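Local coordinates for protein kojibiose phosphorylase (Gut metagenome, PDB 6W0P) that belongs to glycoside hydrolase family 65, pairing an N-terminal beta-rich domain with a helical central catalytic domain and a small C-terminal domain, at residues 42-48 with 141-145. Numbering follows the deposited sequence.
Sequences TRAFFDE and ISRLL
The guanidinium of Arg-143 lies over one face of the Phe-45 ring in a cation-pi contact, its CZ 4.9 Å from the ring centroid and only 9° off the ring normal. NH2 is the nitrogen placed above the ring centre. The edge of the same group faces the curved backbone of 42-48. Phe-45 O receives weak, bent hydrogen bonds from both NH1 and NH2, each 3.2 Å long, so one carbonyl bridges the two nitrogens. NH1 also makes a salt bridge to Asp-47, with 2.6 Å between Arg-143 NH1 and Asp-47 OD1. That oxygen lies nearly in the guanidinium plane, yet NH1 reaches it from above the carboxylate, and the two flat groups stand 82° apart. Together with the ring, these partners probably limit the rotation of the arginine head, which leaves the strand with CG between the backbone N and the carbonyl carbon (chi1 51°) and turns at chi3 to enter the loop. A water accepts a hydrogen bond from Arg-143 NH2 and lies 2.5 Å from Thr-42 OG1, linking the guanidinium to the start of 42-48.

Apolar atoms flank this charged centre. Ile-141 CG2 presses on the carboxylate of Asp-47, 3.1 Å from OD2, while its CD1 approaches Glu-48 OE1. Asp-47 OD2 and Glu-48 OE1 both form salt bridges with Arg-126, so Asp-47 lies between two arginines, which probably stabilise it as the anion. Further along, Leu-145 CD1 rests 4.1 Å from Thr-42 OG1.

The contact thus ties the loop between strands 40-42 and 58-60 to the end of strand 135-145 in the large antiparallel sheet of the beta-sandwich N-terminal domain. Neighbouring strand 123-132 supplies Arg-126 and Tyr-124 beside the charged cluster, whereas Ser-142 and Leu-144 pack against helix 282-300.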
ATOM      1  N   THR A  42     -22.290   7.920  24.684  1.00 30.70           N
ATOM      2  CA  THR A  42     -21.982   6.658  25.383  1.00 31.68           C
ATOM      3  C   THR A  42     -22.694   5.521  24.677  1.00 30.55           C
ATOM      4  O   THR A  42     -23.892   5.658  24.407  1.00 30.81           O
ATOM      5  CB  THR A  42     -22.361   6.723  26.870  1.00 32.21           C
ATOM      6  OG1 THR A  42     -23.761   6.995  26.947  1.00 33.54           O
ATOM      7  CG2 THR A  42     -21.583   7.794  27.593  1.00 32.09           C
ATOM      8  N   ARG A  43     -21.969   4.432  24.457  1.00 30.02           N
ATOM      9  CA  ARG A  43     -22.553   3.125  24.094  1.00 29.52           C
ATOM     10  C   ARG A  43     -23.415   2.664  25.264  1.00 29.84           C
ATOM     11  O   ARG A  43     -23.160   3.090  26.406  1.00 30.19           O
ATOM     12  CB  ARG A  43     -21.440   2.116  23.781  1.00 29.62           C
ATOM     13  CG  ARG A  43     -20.796   2.307  22.412  1.00 29.32           C
ATOM     14  CD  ARG A  43     -19.603   1.391  22.215  1.00 29.29           C
ATOM     15  NE  ARG A  43     -20.020  -0.002  22.124  1.00 29.00           N
ATOM     16  CZ  ARG A  43     -20.449  -0.594  21.021  1.00 28.94           C
ATOM     17  NH1 ARG A  43     -20.549   0.064  19.879  1.00 29.18           N
ATOM     18  NH2 ARG A  43     -20.776  -1.860  21.050  1.00 29.36           N
ATOM     19  N   ALA A  44     -24.347   1.754  24.994  1.00 30.27           N
ATOM     20  CA  ALA A  44     -25.306   1.223  25.983  1.00 30.77           C
ATOM     21  C   ALA A  44     -24.664   0.037  26.705  1.00 32.40           C
ATOM     22  O   ALA A  44     -25.365  -0.981  26.949  1.00 32.96           O
ATOM     23  CB  ALA A  44     -26.592   0.840  25.321  1.00 30.52           C
ATOM     24  N   PHE A  45     -23.380   0.171  27.043  1.00 32.28           N
ATOM     25  CA  PHE A  45     -22.650  -0.846  27.818  1.00 33.33           C
ATOM     26  C   PHE A  45     -23.313  -0.877  29.193  1.00 33.81           C
ATOM     27  O   PHE A  45     -23.776   0.165  29.653  1.00 34.02           O
ATOM     28  CB  PHE A  45     -21.153  -0.543  27.863  1.00 33.57           C
ATOM     29  CG  PHE A  45     -20.805   0.755  28.543  1.00 33.56           C
ATOM     30  CD1 PHE A  45     -20.679   0.818  29.921  1.00 34.43           C
ATOM     31  CD2 PHE A  45     -20.627   1.909  27.805  1.00 33.18           C
ATOM     32  CE1 PHE A  45     -20.370   2.018  30.548  1.00 34.65           C
ATOM     33  CE2 PHE A  45     -20.341   3.111  28.430  1.00 33.70           C
ATOM     34  CZ  PHE A  45     -20.205   3.165  29.799  1.00 34.14           C
ATOM     35  N   PHE A  46     -23.416  -2.071  29.759  1.00 34.36           N
ATOM     36  CA  PHE A  46     -23.856  -2.335  31.148  1.00 35.00           C
ATOM     37  C   PHE A  46     -23.031  -1.494  32.118  1.00 35.38           C
ATOM     38  O   PHE A  46     -21.804  -1.406  31.971  1.00 36.02           O
ATOM     39  CB  PHE A  46     -23.739  -3.829  31.474  1.00 34.88           C
ATOM     40  CG  PHE A  46     -24.748  -4.697  30.767  1.00 33.80           C
ATOM     41  CD1 PHE A  46     -25.710  -4.149  29.925  1.00 33.80           C
ATOM     42  CD2 PHE A  46     -24.767  -6.063  30.980  1.00 33.38           C
ATOM     43  CE1 PHE A  46     -26.661  -4.951  29.304  1.00 33.28           C
ATOM     44  CE2 PHE A  46     -25.709  -6.862  30.349  1.00 33.84           C
ATOM     45  CZ  PHE A  46     -26.661  -6.306  29.522  1.00 33.44           C
ATOM     46  N   ASP A  47     -23.715  -0.912  33.099  1.00 36.09           N
ATOM     47  CA  ASP A  47     -23.103  -0.070  34.159  1.00 36.50           C
ATOM     48  C   ASP A  47     -22.244  -0.981  35.035  1.00 36.07           C
ATOM     49  O   ASP A  47     -21.056  -0.708  35.156  1.00 36.95           O
ATOM     50  CB  ASP A  47     -24.191   0.640  34.955  1.00 36.70           C
ATOM     51  CG  ASP A  47     -25.248   1.219  34.037  1.00 37.42           C
ATOM     52  OD1 ASP A  47     -25.131   2.411  33.721  1.00 37.87           O
ATOM     53  OD2 ASP A  47     -26.160   0.458  33.622  1.00 37.91           O
ATOM     54  N   GLU A  48     -22.839  -2.041  35.567  1.00 35.57           N
ATOM     55  CA  GLU A  48     -22.177  -3.012  36.477  1.00 37.16           C
ATOM     56  C   GLU A  48     -21.114  -3.776  35.693  1.00 36.89           C
ATOM     57  O   GLU A  48     -21.138  -3.697  34.460  1.00 36.19           O
ATOM     58  CB  GLU A  48     -23.195  -3.977  37.097  1.00 37.02           C
ATOM     59  CG  GLU A  48     -23.785  -4.997  36.124  1.00 36.42           C
ATOM     60  CD  GLU A  48     -24.905  -4.508  35.212  1.00 35.39           C
ATOM     61  OE1 GLU A  48     -25.223  -3.314  35.268  1.00 35.77           O
ATOM     62  OE2 GLU A  48     -25.446  -5.319  34.439  1.00 34.36           O
ATOM     63  N   ILE A 141     -31.805   0.567  36.365  1.00 36.31           N
ATOM     64  CA  ILE A 141     -30.698   1.523  36.075  1.00 35.60           C
ATOM     65  C   ILE A 141     -31.139   2.420  34.923  1.00 35.24           C
ATOM     66  O   ILE A 141     -31.374   1.919  33.815  1.00 34.65           O
ATOM     67  CB  ILE A 141     -29.379   0.789  35.802  1.00 35.28           C
ATOM     68  CG1 ILE A 141     -29.018  -0.106  36.985  1.00 35.53           C
ATOM     69  CG2 ILE A 141     -28.269   1.766  35.460  1.00 35.42           C
ATOM     70  CD1 ILE A 141     -27.804  -0.954  36.767  1.00 36.01           C
ATOM     71  N   SER A 142     -31.261   3.711  35.216  1.00 34.78           N
ATOM     72  CA  SER A 142     -31.791   4.737  34.293  1.00 34.61           C
ATOM     73  C   SER A 142     -30.661   5.719  33.977  1.00 34.62           C
ATOM     74  O   SER A 142     -29.881   6.018  34.900  1.00 34.50           O
ATOM     75  CB  SER A 142     -33.008   5.393  34.900  1.00 34.11           C
ATOM     76  OG  SER A 142     -33.974   4.405  35.252  1.00 33.93           O
ATOM     77  N   ARG A 143     -30.527   6.145  32.717  1.00 34.44           N
ATOM     78  CA  ARG A 143     -29.570   7.226  32.384  1.00 35.17           C
ATOM     79  C   ARG A 143     -30.036   8.124  31.229  1.00 33.35           C
ATOM     80  O   ARG A 143     -30.882   7.730  30.375  1.00 32.25           O
ATOM     81  CB  ARG A 143     -28.155   6.674  32.189  1.00 37.48           C
ATOM     82  CG  ARG A 143     -28.002   5.497  31.244  1.00 38.18           C
ATOM     83  CD  ARG A 143     -26.681   4.793  31.501  1.00 39.48           C
ATOM     84  NE  ARG A 143     -26.062   4.366  30.252  1.00 41.77           N
ATOM     85  CZ  ARG A 143     -25.112   3.437  30.125  1.00 41.52           C
ATOM     86  NH1 ARG A 143     -24.654   2.797  31.181  1.00 41.71           N
ATOM     87  NH2 ARG A 143     -24.643   3.136  28.921  1.00 40.81           N
ATOM     88  N   LEU A 144     -29.455   9.318  31.261  1.00 32.50           N
ATOM     89  CA  LEU A 144     -29.710  10.492  30.401  1.00 32.44           C
ATOM     90  C   LEU A 144     -28.368  11.164  30.097  1.00 32.44           C
ATOM     91  O   LEU A 144     -27.532  11.271  31.007  1.00 32.95           O
ATOM     92  CB  LEU A 144     -30.571  11.505  31.161  1.00 32.40           C
ATOM     93  CG  LEU A 144     -32.014  11.152  31.482  1.00 32.56           C
ATOM     94  CD1 LEU A 144     -32.571  12.181  32.458  1.00 33.28           C
ATOM     95  CD2 LEU A 144     -32.886  11.121  30.240  1.00 32.56           C
ATOM     96  N   LEU A 145     -28.203  11.658  28.879  1.00 32.45           N
ATOM     97  CA  LEU A 145     -27.267  12.755  28.571  1.00 33.55           C
ATOM     98  C   LEU A 145     -28.117  14.017  28.392  1.00 33.66           C
ATOM     99  O   LEU A 145     -29.130  13.949  27.680  1.00 34.57           O
ATOM    100  CB  LEU A 145     -26.441  12.393  27.331  1.00 33.42           C
ATOM    101  CG  LEU A 145     -25.678  11.070  27.399  1.00 33.69           C
ATOM    102  CD1 LEU A 145     -24.822  10.874  26.160  1.00 34.05           C
ATOM    103  CD2 LEU A 145     -24.798  10.985  28.637  1.00 34.03           C
TER
HETATM  104  O   HOH W   1     -25.477   5.129  27.160  1.00 44.85           O